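Local coordinates for protein glycosyl hydrolase, family 38 (Enterococcus faecalis, PDB 3LVT) that probably hydrolyses alpha-mannosidic linkages in glycans, as family 38 glycoside hydrolases do, and carries a bound calcium ion, at residues L612-D617 and Q636-L641; T663-Q668 and T749-V754; P817-L822 and H860-P865; Y329-D334 and R388-A393; G56-L61 and L84-F89. All coordinates share one frame; numbering follows the deposited sequence.

Contact 1. Residues L612-D617 and Q636-L641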
# COMPACT_ATOMS: atom_id res chain seq x y z
N LEU A 612 15.32 20.11 -20.91
CA LEU A 612 14.88 20.56 -19.61
C LEU A 612 15.92 21.38 -18.88
O LEU A 612 17.12 21.12 -19.00
CB LEU A 612 14.48 19.36 -18.76
CG LEU A 612 13.26 18.57 -19.25
CD1 LEU A 612 12.90 17.42 -18.30
CD2 LEU A 612 12.08 19.50 -19.33
N PRO A 613 15.45 22.40 -18.12
CA PRO A 613 16.34 23.11 -17.19
C PRO A 613 17.05 22.11 -16.31
O PRO A 613 16.46 21.10 -15.92
CB PRO A 613 15.37 23.97 -16.36
CG PRO A 613 14.23 24.19 -17.30
CD PRO A 613 14.09 22.95 -18.10
N VAL A 614 18.33 22.37 -16.02
CA VAL A 614 19.16 21.42 -15.30
C VAL A 614 18.76 21.39 -13.81
O VAL A 614 18.90 20.37 -13.13
CB VAL A 614 20.67 21.69 -15.60
CG1 VAL A 614 21.34 22.64 -14.58
CG2 VAL A 614 21.43 20.39 -15.68
N ALA A 615 18.19 22.50 -13.35
CA ALA A 615 17.93 22.77 -11.93
C ALA A 615 17.19 24.11 -11.82
O ALA A 615 17.03 24.83 -12.83
CB ALA A 615 19.27 22.85 -11.15
N ALA A 616 16.76 24.47 -10.62
CA ALA A 616 16.36 25.86 -10.36
C ALA A 616 17.61 26.74 -10.49
O ALA A 616 18.73 26.24 -10.50
CB ALA A 616 15.74 26.00 -9.00
N ASP A 617 17.43 28.05 -10.65
CA ASP A 617 18.58 28.90 -10.78
C ASP A 617 19.19 29.12 -9.38
O ASP A 617 18.67 28.59 -8.38
CB ASP A 617 18.22 30.22 -11.48
CG ASP A 617 17.26 31.09 -10.67
OD1 ASP A 617 17.32 31.09 -9.42
OD2 ASP A 617 16.43 31.78 -11.30
N GLN A 636 13.48 30.81 -10.38
CA GLN A 636 12.87 30.36 -11.61
C GLN A 636 13.66 29.18 -12.09
O GLN A 636 14.74 28.93 -11.58
CB GLN A 636 12.85 31.50 -12.64
CG GLN A 636 12.02 32.74 -12.23
CD GLN A 636 10.52 32.48 -12.01
OE1 GLN A 636 9.84 33.26 -11.32
NE2 GLN A 636 9.99 31.41 -12.61
N ARG A 637 13.14 28.46 -13.06
CA ARG A 637 13.92 27.40 -13.69
C ARG A 637 15.26 27.96 -14.24
O ARG A 637 15.32 29.11 -14.67
CB ARG A 637 13.10 26.66 -14.74
CG ARG A 637 11.82 26.03 -14.11
CD ARG A 637 11.28 24.85 -14.92
NE ARG A 637 12.01 23.62 -14.64
CZ ARG A 637 11.78 22.44 -15.23
NH1 ARG A 637 10.80 22.30 -16.14
NH2 ARG A 637 12.54 21.40 -14.89
N SER A 638 16.33 27.18 -14.15
CA SER A 638 17.60 27.62 -14.71
C SER A 638 17.54 27.69 -16.23
O SER A 638 16.82 26.91 -16.88
CB SER A 638 18.75 26.72 -14.26
OG SER A 638 19.78 26.75 -15.22
N THR A 639 18.31 28.62 -16.79
CA THR A 639 18.38 28.78 -18.24
C THR A 639 19.37 27.81 -18.86
O THR A 639 19.56 27.86 -20.06
CB THR A 639 18.75 30.22 -18.66
OG1 THR A 639 20.08 30.54 -18.21
CG2 THR A 639 17.75 31.21 -18.08
N THR A 640 19.99 26.94 -18.07
CA THR A 640 20.85 25.88 -18.63
C THR A 640 20.00 24.63 -18.90
O THR A 640 19.38 24.08 -18.00
CB THR A 640 22.08 25.58 -17.73
OG1 THR A 640 22.83 26.78 -17.54
CG2 THR A 640 23.01 24.55 -18.34
N LEU A 641 19.96 24.20 -20.16
CA LEU A 641 19.08 23.10 -20.56
C LEU A 641 19.86 21.90 -21.04
O LEU A 641 20.81 22.04 -21.79
CB LEU A 641 18.09 23.54 -21.66
CG LEU A 641 17.33 24.87 -21.50
CD1 LEU A 641 16.53 25.24 -22.75
CD2 LEU A 641 16.43 24.88 -20.27

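Contact 2. Residues T663-Q668 and T749-V754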
# COMPACT_ATOMS: atom_id res chain seq x y z
N THR A 663 7.60 3.20 -18.06
CA THR A 663 8.39 4.36 -18.43
C THR A 663 9.73 4.34 -17.67
O THR A 663 9.78 4.04 -16.48
CB THR A 663 7.59 5.67 -18.18
OG1 THR A 663 6.57 5.81 -19.17
CG2 THR A 663 8.47 6.91 -18.22
N THR A 664 10.80 4.66 -18.37
CA THR A 664 12.11 4.67 -17.77
C THR A 664 12.84 5.99 -18.03
O THR A 664 12.85 6.52 -19.14
CB THR A 664 12.97 3.49 -18.27
OG1 THR A 664 12.21 2.30 -18.10
CG2 THR A 664 14.23 3.32 -17.43
N ILE A 665 13.45 6.50 -16.96
CA ILE A 665 14.27 7.69 -17.03
C ILE A 665 15.52 7.46 -16.20
O ILE A 665 15.55 6.58 -15.33
CB ILE A 665 13.51 8.93 -16.51
CG1 ILE A 665 13.39 8.90 -14.98
CG2 ILE A 665 12.14 9.05 -17.17
CD1 ILE A 665 12.80 10.15 -14.38
N ASN A 666 16.56 8.25 -16.50
CA ASN A 666 17.76 8.32 -15.68
C ASN A 666 17.84 9.78 -15.28
O ASN A 666 18.43 10.61 -15.96
CB ASN A 666 19.01 7.84 -16.45
CG ASN A 666 20.35 8.05 -15.67
OD1 ASN A 666 20.39 7.99 -14.43
ND2 ASN A 666 21.44 8.27 -16.42
N ASN A 667 17.17 10.07 -14.17
CA ASN A 667 17.02 11.41 -13.64
C ASN A 667 18.32 12.07 -13.15
O ASN A 667 18.85 11.75 -12.07
CB ASN A 667 16.00 11.35 -12.50
CG ASN A 667 15.54 12.72 -12.07
OD1 ASN A 667 15.39 12.97 -10.88
ND2 ASN A 667 15.31 13.61 -13.03
N GLN A 668 18.83 13.00 -13.95
CA GLN A 668 20.04 13.73 -13.59
C GLN A 668 19.80 15.23 -13.59
O GLN A 668 20.67 15.99 -13.98
CB GLN A 668 21.20 13.40 -14.55
CG GLN A 668 21.64 11.92 -14.60
CD GLN A 668 22.05 11.32 -13.23
OE1 GLN A 668 21.95 10.10 -13.03
NE2 GLN A 668 22.52 12.16 -12.31
N THR A 749 1.49 11.78 -11.22
CA THR A 749 2.87 12.18 -10.99
C THR A 749 3.76 10.95 -11.03
O THR A 749 3.50 9.93 -10.35
CB THR A 749 3.05 12.88 -9.64
OG1 THR A 749 2.32 14.11 -9.65
CG2 THR A 749 4.53 13.16 -9.33
N LEU A 750 4.82 11.04 -11.81
CA LEU A 750 5.79 9.98 -11.85
C LEU A 750 6.86 10.27 -10.80
O LEU A 750 7.27 9.37 -10.08
CB LEU A 750 6.40 9.86 -13.26
CG LEU A 750 5.37 9.60 -14.38
CD1 LEU A 750 6.07 9.57 -15.71
CD2 LEU A 750 4.56 8.31 -14.19
N ILE A 751 7.28 11.53 -10.69
CA ILE A 751 8.47 11.88 -9.92
C ILE A 751 8.54 13.37 -9.58
O ILE A 751 8.26 14.21 -10.42
CB ILE A 751 9.75 11.41 -10.66
CG1 ILE A 751 10.93 11.31 -9.68
CG2 ILE A 751 10.06 12.31 -11.83
CD1 ILE A 751 12.03 10.37 -10.15
N ARG A 752 8.91 13.67 -8.34
CA ARG A 752 9.01 15.04 -7.87
C ARG A 752 10.35 15.21 -7.17
O ARG A 752 10.62 14.51 -6.22
CB ARG A 752 7.90 15.30 -6.86
CG ARG A 752 7.14 16.59 -7.02
CD ARG A 752 6.23 16.74 -5.82
NE ARG A 752 6.80 17.71 -4.90
CZ ARG A 752 6.79 17.65 -3.58
NH1 ARG A 752 6.23 16.64 -2.92
NH2 ARG A 752 7.36 18.63 -2.91
N CYS A 753 11.18 16.13 -7.65
CA CYS A 753 12.55 16.30 -7.14
C CYS A 753 12.76 17.65 -6.51
O CYS A 753 12.54 18.69 -7.15
CB CYS A 753 13.56 16.11 -8.25
SG CYS A 753 13.17 14.74 -9.22
N VAL A 754 13.26 17.63 -5.29
CA VAL A 754 13.19 18.78 -4.42
C VAL A 754 14.35 18.72 -3.42
O VAL A 754 14.81 17.63 -3.10
CB VAL A 754 11.81 18.73 -3.73
CG1 VAL A 754 11.91 18.10 -2.33
CG2 VAL A 754 11.12 20.08 -3.75

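Contact 3. Residues P817-L822 and H860-P865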
# COMPACT_ATOMS: atom_id res chain seq x y z
N PRO A 817 -2.74 -32.11 -10.63
CA PRO A 817 -1.96 -31.14 -11.40
C PRO A 817 -2.77 -29.92 -11.82
O PRO A 817 -2.18 -28.92 -12.24
CB PRO A 817 -1.52 -31.95 -12.62
CG PRO A 817 -2.58 -33.00 -12.77
CD PRO A 817 -2.98 -33.36 -11.38
N ASN A 818 -4.09 -30.01 -11.73
CA ASN A 818 -4.98 -28.86 -11.86
C ASN A 818 -5.93 -28.84 -10.68
O ASN A 818 -6.53 -29.86 -10.34
CB ASN A 818 -5.80 -28.90 -13.14
CG ASN A 818 -4.97 -29.19 -14.36
OD1 ASN A 818 -4.60 -28.28 -15.09
ND2 ASN A 818 -4.66 -30.47 -14.59
N HIS A 819 -6.08 -27.67 -10.05
CA HIS A 819 -6.86 -27.54 -8.83
C HIS A 819 -7.31 -26.10 -8.54
O HIS A 819 -6.53 -25.16 -8.71
CB HIS A 819 -6.05 -28.05 -7.65
CG HIS A 819 -6.87 -28.34 -6.44
ND1 HIS A 819 -7.69 -29.44 -6.34
CD2 HIS A 819 -7.01 -27.66 -5.27
CE1 HIS A 819 -8.29 -29.44 -5.17
NE2 HIS A 819 -7.90 -28.37 -4.50
N VAL A 820 -8.56 -25.95 -8.09
CA VAL A 820 -9.10 -24.67 -7.62
C VAL A 820 -9.23 -24.77 -6.10
O VAL A 820 -10.04 -25.55 -5.59
CB VAL A 820 -10.48 -24.34 -8.27
CG1 VAL A 820 -10.30 -23.86 -9.71
CG2 VAL A 820 -11.45 -25.55 -8.22
N TYR A 821 -8.42 -23.99 -5.38
CA TYR A 821 -8.36 -24.04 -3.91
C TYR A 821 -9.54 -23.32 -3.28
O TYR A 821 -10.08 -23.75 -2.26
CB TYR A 821 -7.07 -23.42 -3.39
CG TYR A 821 -6.86 -23.58 -1.90
CD1 TYR A 821 -6.48 -24.81 -1.36
CD2 TYR A 821 -7.02 -22.51 -1.02
CE1 TYR A 821 -6.27 -24.97 0.00
CE2 TYR A 821 -6.81 -22.66 0.35
CZ TYR A 821 -6.43 -23.89 0.86
OH TYR A 821 -6.22 -24.07 2.22
N LEU A 822 -9.92 -22.21 -3.90
CA LEU A 822 -11.01 -21.39 -3.44
C LEU A 822 -11.78 -21.02 -4.65
O LEU A 822 -11.22 -20.71 -5.70
CB LEU A 822 -10.52 -20.13 -2.73
CG LEU A 822 -10.11 -20.34 -1.28
CD1 LEU A 822 -8.96 -19.41 -0.91
CD2 LEU A 822 -11.31 -20.17 -0.34
N HIS A 860 -16.36 -20.79 -1.10
CA HIS A 860 -16.06 -22.19 -0.78
C HIS A 860 -14.59 -22.53 -0.94
O HIS A 860 -13.92 -22.05 -1.85
CB HIS A 860 -16.90 -23.14 -1.62
CG HIS A 860 -18.36 -23.06 -1.34
ND1 HIS A 860 -19.21 -22.26 -2.07
CD2 HIS A 860 -19.11 -23.63 -0.37
CE1 HIS A 860 -20.43 -22.35 -1.58
NE2 HIS A 860 -20.39 -23.18 -0.54
N LYS A 861 -14.09 -23.39 -0.05
CA LYS A 861 -12.76 -23.96 -0.15
C LYS A 861 -12.90 -25.43 -0.50
O LYS A 861 -13.43 -26.22 0.30
CB LYS A 861 -12.00 -23.80 1.17
CG LYS A 861 -10.57 -24.29 1.10
CD LYS A 861 -9.96 -24.42 2.47
CE LYS A 861 -10.09 -25.81 3.03
NZ LYS A 861 -9.88 -25.80 4.49
N GLU A 862 -12.40 -25.81 -1.67
CA GLU A 862 -12.81 -27.07 -2.32
C GLU A 862 -14.34 -27.10 -2.38
O GLU A 862 -14.98 -26.13 -2.81
CB GLU A 862 -12.28 -28.29 -1.57
CG GLU A 862 -10.91 -28.80 -2.00
CD GLU A 862 -9.75 -27.92 -1.55
OE1 GLU A 862 -9.39 -26.99 -2.30
OE2 GLU A 862 -9.17 -28.18 -0.46
N THR A 863 -14.92 -28.20 -1.93
CA THR A 863 -16.36 -28.29 -1.70
C THR A 863 -16.79 -27.40 -0.51
O THR A 863 -17.83 -26.73 -0.57
CB THR A 863 -16.79 -29.79 -1.46
OG1 THR A 863 -17.94 -29.86 -0.60
CG2 THR A 863 -15.65 -30.62 -0.83
N GLN A 864 -15.96 -27.38 0.54
CA GLN A 864 -16.37 -26.92 1.88
C GLN A 864 -16.84 -25.46 1.99
O GLN A 864 -16.21 -24.56 1.44
CB GLN A 864 -15.26 -27.22 2.89
N PRO A 865 -17.95 -25.23 2.72
CA PRO A 865 -18.38 -23.86 2.97
C PRO A 865 -17.71 -23.31 4.22
O PRO A 865 -17.04 -24.06 4.95
CB PRO A 865 -19.89 -24.00 3.16
CG PRO A 865 -20.08 -25.37 3.72
CD PRO A 865 -18.88 -26.21 3.33

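Contact 4. Residues Y329-D334 and R388-A393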
# COMPACT_ATOMS: atom_id res chain seq x y z
N TYR A 329 0.06 -25.08 3.95
CA TYR A 329 -0.32 -25.68 5.22
C TYR A 329 -1.16 -26.97 5.02
O TYR A 329 -0.98 -27.95 5.76
CB TYR A 329 -1.08 -24.69 6.09
CG TYR A 329 -1.60 -25.30 7.36
CD1 TYR A 329 -0.88 -25.22 8.55
CD2 TYR A 329 -2.82 -26.00 7.39
CE1 TYR A 329 -1.34 -25.80 9.73
CE2 TYR A 329 -3.30 -26.58 8.57
CZ TYR A 329 -2.55 -26.48 9.73
OH TYR A 329 -3.01 -27.04 10.91
N GLU A 330 -2.05 -26.97 4.04
CA GLU A 330 -2.86 -28.15 3.72
C GLU A 330 -1.98 -29.38 3.61
O GLU A 330 -2.30 -30.44 4.16
CB GLU A 330 -3.65 -27.97 2.43
CG GLU A 330 -4.72 -26.90 2.47
CD GLU A 330 -5.80 -27.14 3.53
OE1 GLU A 330 -5.76 -28.18 4.22
OE2 GLU A 330 -6.70 -26.27 3.67
N VAL A 331 -0.86 -29.23 2.92
CA VAL A 331 0.08 -30.33 2.75
C VAL A 331 0.98 -30.50 3.98
O VAL A 331 1.18 -31.62 4.45
CB VAL A 331 0.91 -30.17 1.43
CG1 VAL A 331 1.03 -28.72 1.04
CG2 VAL A 331 2.30 -30.84 1.54
N THR A 332 1.49 -29.41 4.51
CA THR A 332 2.62 -29.52 5.42
C THR A 332 2.23 -29.58 6.90
O THR A 332 3.01 -30.04 7.74
CB THR A 332 3.64 -28.38 5.14
OG1 THR A 332 4.97 -28.82 5.44
CG2 THR A 332 3.32 -27.11 5.94
N GLY A 333 1.03 -29.11 7.22
CA GLY A 333 0.61 -28.99 8.62
C GLY A 333 1.26 -27.86 9.42
O GLY A 333 1.04 -27.74 10.62
N ASP A 334 2.05 -27.01 8.77
CA ASP A 334 2.61 -25.83 9.45
C ASP A 334 2.34 -24.55 8.66
O ASP A 334 2.12 -24.57 7.45
CB ASP A 334 4.13 -25.95 9.69
CG ASP A 334 4.56 -27.35 10.10
OD1 ASP A 334 4.05 -27.86 11.13
OD2 ASP A 334 5.42 -27.92 9.39
N ARG A 388 7.77 -24.56 -3.02
CA ARG A 388 8.57 -25.79 -3.05
C ARG A 388 7.82 -26.92 -2.34
O ARG A 388 7.84 -28.06 -2.80
CB ARG A 388 9.91 -25.52 -2.37
CG ARG A 388 10.97 -26.59 -2.52
CD ARG A 388 11.06 -27.57 -1.32
NE ARG A 388 10.77 -26.96 -0.02
CZ ARG A 388 11.66 -26.34 0.77
NH1 ARG A 388 12.93 -26.21 0.39
NH2 ARG A 388 11.27 -25.84 1.94
N GLN A 389 7.16 -26.60 -1.23
CA GLN A 389 6.38 -27.57 -0.44
C GLN A 389 5.14 -28.01 -1.21
O GLN A 389 4.65 -29.14 -1.05
CB GLN A 389 5.95 -26.94 0.88
CG GLN A 389 7.01 -27.01 1.98
CD GLN A 389 7.00 -25.82 2.94
OE1 GLN A 389 6.20 -24.87 2.81
NE2 GLN A 389 7.90 -25.85 3.92
N LEU A 390 4.67 -27.09 -2.04
CA LEU A 390 3.41 -27.19 -2.71
C LEU A 390 3.57 -27.92 -4.04
O LEU A 390 2.73 -28.74 -4.41
CB LEU A 390 2.87 -25.78 -2.90
CG LEU A 390 1.38 -25.47 -2.93
CD1 LEU A 390 0.57 -26.22 -1.88
CD2 LEU A 390 1.21 -23.97 -2.76
N THR A 391 4.66 -27.63 -4.75
CA THR A 391 4.91 -28.24 -6.04
C THR A 391 5.40 -29.65 -5.86
O THR A 391 5.10 -30.53 -6.68
CB THR A 391 5.94 -27.47 -6.88
OG1 THR A 391 7.07 -27.16 -6.07
CG2 THR A 391 5.35 -26.19 -7.43
N GLU A 392 6.17 -29.87 -4.79
CA GLU A 392 6.66 -31.20 -4.43
C GLU A 392 5.50 -32.18 -4.23
O GLU A 392 5.63 -33.36 -4.51
CB GLU A 392 7.49 -31.14 -3.16
CG GLU A 392 8.65 -32.10 -3.11
CD GLU A 392 9.85 -31.61 -3.92
OE1 GLU A 392 10.34 -30.49 -3.63
OE2 GLU A 392 10.31 -32.35 -4.84
N ALA A 393 4.37 -31.69 -3.73
CA ALA A 393 3.22 -32.53 -3.45
C ALA A 393 2.30 -32.73 -4.67
O ALA A 393 1.35 -33.53 -4.63
CB ALA A 393 2.43 -31.97 -2.28

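Contact 5. Residues G56-L61 and L84-F89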
# COMPACT_ATOMS: atom_id res chain seq x y z
N GLY A 56 -0.79 5.38 22.04
CA GLY A 56 -1.54 4.63 21.06
C GLY A 56 -0.88 3.51 20.30
O GLY A 56 -1.44 2.97 19.38
N GLN A 57 0.33 3.18 20.70
CA GLN A 57 1.24 2.29 19.96
C GLN A 57 2.14 1.47 20.85
O GLN A 57 2.84 2.01 21.71
CB GLN A 57 2.07 3.06 18.95
CG GLN A 57 2.72 4.31 19.49
CD GLN A 57 3.57 5.01 18.46
OE1 GLN A 57 3.81 6.22 18.54
NE2 GLN A 57 4.05 4.25 17.46
N THR A 58 2.11 0.17 20.63
CA THR A 58 2.76 -0.79 21.51
C THR A 58 4.25 -0.81 21.28
O THR A 58 5.01 -1.19 22.19
CB THR A 58 2.19 -2.21 21.32
OG1 THR A 58 2.23 -2.55 19.93
CG2 THR A 58 0.76 -2.28 21.82
N ILE A 59 4.66 -0.42 20.08
CA ILE A 59 6.04 -0.55 19.70
C ILE A 59 6.94 0.20 20.69
O ILE A 59 8.07 -0.20 20.90
CB ILE A 59 6.33 -0.14 18.21
CG1 ILE A 59 7.75 -0.56 17.82
CG2 ILE A 59 6.07 1.37 17.97
CD1 ILE A 59 8.13 -0.30 16.40
N ILE A 60 6.41 1.25 21.31
CA ILE A 60 7.14 2.03 22.30
C ILE A 60 7.73 1.16 23.43
O ILE A 60 8.81 1.45 23.94
CB ILE A 60 6.26 3.18 22.89
CG1 ILE A 60 5.57 3.95 21.78
CG2 ILE A 60 7.10 4.16 23.67
CD1 ILE A 60 5.09 5.36 22.16
N LEU A 61 7.06 0.09 23.81
CA LEU A 61 7.62 -0.81 24.82
C LEU A 61 8.79 -1.60 24.26
O LEU A 61 9.87 -1.65 24.86
CB LEU A 61 6.53 -1.71 25.41
CG LEU A 61 5.43 -0.90 26.11
CD1 LEU A 61 4.23 -1.76 26.47
CD2 LEU A 61 5.96 -0.17 27.35
N LEU A 84 -0.17 2.33 33.12
CA LEU A 84 0.29 2.65 31.78
C LEU A 84 -0.76 2.16 30.79
O LEU A 84 -1.16 1.00 30.82
CB LEU A 84 1.60 1.95 31.47
CG LEU A 84 2.91 2.71 31.37
CD1 LEU A 84 4.01 1.75 30.91
CD2 LEU A 84 2.83 3.88 30.40
N LYS A 85 -1.20 3.04 29.91
CA LYS A 85 -2.25 2.67 28.97
C LYS A 85 -1.64 2.60 27.57
O LYS A 85 -1.18 3.60 27.03
CB LYS A 85 -3.44 3.64 29.07
N ILE A 86 -1.61 1.39 27.03
CA ILE A 86 -0.87 1.08 25.82
C ILE A 86 -1.76 0.55 24.69
O ILE A 86 -2.78 -0.08 24.95
CB ILE A 86 0.23 0.06 26.11
CG1 ILE A 86 -0.37 -1.31 26.44
CG2 ILE A 86 1.11 0.54 27.26
CD1 ILE A 86 0.54 -2.51 26.09
N GLY A 87 -1.37 0.81 23.45
CA GLY A 87 -2.13 0.34 22.31
C GLY A 87 -3.16 1.38 21.90
O GLY A 87 -3.13 2.49 22.41
N PRO A 88 -4.10 1.01 21.01
CA PRO A 88 -4.27 -0.36 20.51
C PRO A 88 -3.53 -0.70 19.20
O PRO A 88 -3.60 -1.85 18.76
CB PRO A 88 -5.79 -0.45 20.30
CG PRO A 88 -6.23 0.94 20.05
CD PRO A 88 -5.18 1.90 20.56
N PHE A 89 -2.85 0.26 18.59
CA PHE A 89 -2.09 -0.01 17.37
C PHE A 89 -0.70 -0.51 17.71
O PHE A 89 -0.24 -0.34 18.84
CB PHE A 89 -1.98 1.23 16.50
CG PHE A 89 -3.30 1.90 16.21
CD1 PHE A 89 -4.33 1.20 15.59
CD2 PHE A 89 -3.51 3.22 16.56
CE1 PHE A 89 -5.54 1.80 15.32
CE2 PHE A 89 -4.72 3.83 16.29
CZ PHE A 89 -5.73 3.10 15.67
O HOH W 1 -1.53 4.07 24.47

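Contact 1. Residues L612-D617 and Q636-L641
Ser-638 N donates to Ala-615 O at 2.8 Å, the central bond between the two segments. Val-614 N donates to Thr-640 O at 2.8 Å on one side of it. On the other, Asp-617 N donates to Gln-636 O at 3.0 Å. A fourth bond runs back beside that last one: Gln-636 N meets Asp-617 OD2 at 3.2 Å, from above the carboxylate plane. With chi1 at 66°, the carboxylate of Asp-617 folds back beside its own backbone, where it can take this N-H. The same OD2 has a salt bridge to Arg-619.

Ser-638 OG accepts from Thr-640 N at 2.9 Å. This is an ST turn, and it shapes the loop just before strand 641-653. Packing centres on Pro-613. Its CG lies 3.5 Å above one face of the Arg-637 guanidinium, offset toward the rim. Arg-637 bends at chi3 (80°), and its NH2 pairs with Asp-564. Pro-613 also lies side by side with Leu-641, CD to CD2 at 3.7 Å. These two form a non-hydrogen-bonded antiparallel pair where strands 601-613 and 641-653 meet. Backbone bonds therefore close this surface connection, while its charged side chains also find partners beyond the two segments.

Contact 2. Residues T663-Q668 and T749-V754
Asn-667 and Cys-753 meet across the contact because of their first torsions. Asn-667 CG stands opposite its backbone N (chi1 -168°). Cys-753 SG lies beside its own backbone N (chi1 -44°). Both groups point into the interface between two beta sheets. The fold is a beta sandwich, consistent with the galactose mutarotase-like clan of this C-terminal domain. Strand 659-667 belongs to one sheet and strand 746-753 to the other. The short segments run in nearly the same direction, 12° apart, with their axes 10.0 Å apart at closest approach. That spacing suits side-chain packing, and no hydrogen bond crosses it.

Thr-663, Ile-665 and Asn-667 lie on one face of their strand and point inward. On the other strand the inward residues are Leu-750, Ile-751 and Cys-753. Leu-750 and Ile-751 are neighbours in sequence, yet both point across. A classic beta bulge opposite Leu-674 accounts for this. Thr-663 offers its methyl to the contact, CG2 lying 4.4 Å from Leu-750 CD1. Its OG1 is bonded to Tyr-778 and Thr-648 on the neighbouring strands 772-783 and 641-653. Several aromatic residues lie around them. Phe-644 touches Ile-665, Phe-776 touches Leu-750, and Tyr-774 touches Ile-751. His-672 lies against both Asn-667 and Cys-753. At that end, Asn-667 CG is 4.2 Å from Cys-753 SG. At the middle of the contact, two branch ends meet, Ile-665 CD1 lying 4.3 Å from Ile-751 CD1.

Contact 3. Residues P817-L822 and H860-P865
His-819 and Glu-862 are joined by a hydrogen bond, NE2 donating to OE1 at 3.0 Å. The carboxylate carbon lies at the edge of the imidazole, near its plane. The oxygen, in contrast, is approached from well above the carboxylate plane, 71° out of it. The Glu-862 chain bends at chi2, which turns its carboxylate back toward the histidine. A second hydrogen bond uses the backbone. Glu-862 N donates to Tyr-821 O at 3.2 Å, and the donor sits above the carbonyl plane. Glu-862 therefore grips strand 818-823 with both its main chain and its side chain.

Strand pairing places these groups. Leu-822 and Lys-861 form a non-hydrogen-bonded antiparallel pair. Two CA-H...O contacts support it, Lys-861 CA to Tyr-821 O and Leu-822 CA to His-860 O, each at 3.4 Å. Lys-861 to Gln-864 is a type II' beta turn, the tight end of a hairpin between strands 860-861 and 864-870. Lys-861 N donates to Gln-864 O at 2.8 Å within it. The hairpin lies in the C-terminal beta-sandwich region, while strand 818-823 also pairs with strand 503-511.

Apolar contact is made by the Lys-861 chain. With CG opposite the backbone N (chi1 -176°), it runs alongside Tyr-821. CG lies 4.3 Å from the centroid of the Tyr-821 ring, 16° off the ring normal, a CH-pi contact over the face. Leu-822 CD2 meets Lys-861 CB at 4.0 Å. Tyr-821 OH is hydrogen-bonded to Glu-330, which is also a weak, long ion partner of Lys-861 NZ.

Contact 4. Residues Y329-D334 and R388-A393
Gln-389 begins the contact, meeting both Val-331 and Thr-332. Its carbonyl O lies 3.9 Å from Val-331 CG2. Its amide carbon CD lies 4.4 Å from Thr-332 OG1, so the side chain covers the threonine only loosely. Leu-390 comes next. Its CB starts off to one side, but chi1 of -150° and chi2 of 42° carry CD1 toward Val-331, where it reaches CG1 at 3.9 Å. The two side chains meet at a slant. A helical turn after Gln-389, Ala-393 brings its CB to 4.0 Å from Val-331 CG2. Val-331 is thus held between Leu-390, touched by one methyl, and Gln-389 and Ala-393, touched by the other. No hydrogen bond crosses.

The contact joins the ends of helices 304-332 and 362-392. These are long helices of the mannosidase middle domain, a helical bundle in this family. Gly-333, with positive phi, takes the chain out of the first helix. Leu-390 also packs on Met-327, a turn earlier in that helix. It also touches Phe-409 of strand 404-410, and Ala-393 shares a backbone hydrogen bond with Leu-815. Glu-330 faces the C-terminal beta region, with a salt bridge to Arg-836.

Contact 5. Residues G56-L61 and L84-F89
Gly-56 and Gly-87 bring the two backbones close, their CA atoms 4.5 Å apart. This is the tight part. Gly-56 CA makes a CA-H...O contact with Gly-87 O, and Gly-56 O accepts from Phe-89 N at 3.2 Å. The peptide before Pro-88 is cis, and it turns the chain between these two points. Gln-57 and Phe-89 then form a single backbone bridge. Phe-89 O accepts from Thr-58 N at 3.0 Å. Thr-58 OG1 adds a weak bond to the same oxygen at 3.5 Å; chi1 of 52° sets this hydroxyl between the backbone N and carbonyl carbon. Thr-58 CG2 lies 3.9 Å from Gly-87 CA.

The other end is looser and apolar. Leu-61 CD1 meets Ile-86 CD1 at 3.8 Å, the side chains crossing at about a right angle. Leu-61 CD2 barely reaches Leu-84 CD1, 4.5 Å away. Trp-117 of helix 100-117 touches both Leu-61 and Ile-86. A water sits at the glycine end, close to Lys-85 O and Gly-87 O. Parallel strands 52-53 and 84-85 are linked through helices 59-67 and 72-80, a beta-alpha-beta crossover in the N-terminal domain. Two backbone hydrogen bonds and a weak hydroxyl bond cross the loop part, and the water takes the N-H of Gly-56 at 2.9 Å, whereas Leu-61 meets Leu-84 and Ile-86 through apolar contact alone.

How the contacts relate
Contacts 2 and 5 are buried, contact 3 is partly so, and contacts 1 and 4 lie at the surface. Contacts 1 and 2 belong to the same C-terminal domain and reach the same nine-stranded sheet. Contact 1 closes a connection at its end with backbone bonds. Contact 2 packs its face by side chains alone. Contacts 3 and 4 touch each other: Glu-330 OE2 lies 2.7 Å from Tyr-821 OH, joining the helical middle domain to the C-terminal beta region. Contact 4 is mainly apolar helix packing, whereas contact 3 has a His-carboxylate bond. Contact 5 stands apart in the N-terminal domain, its centre about 37 Å from that of contact 4.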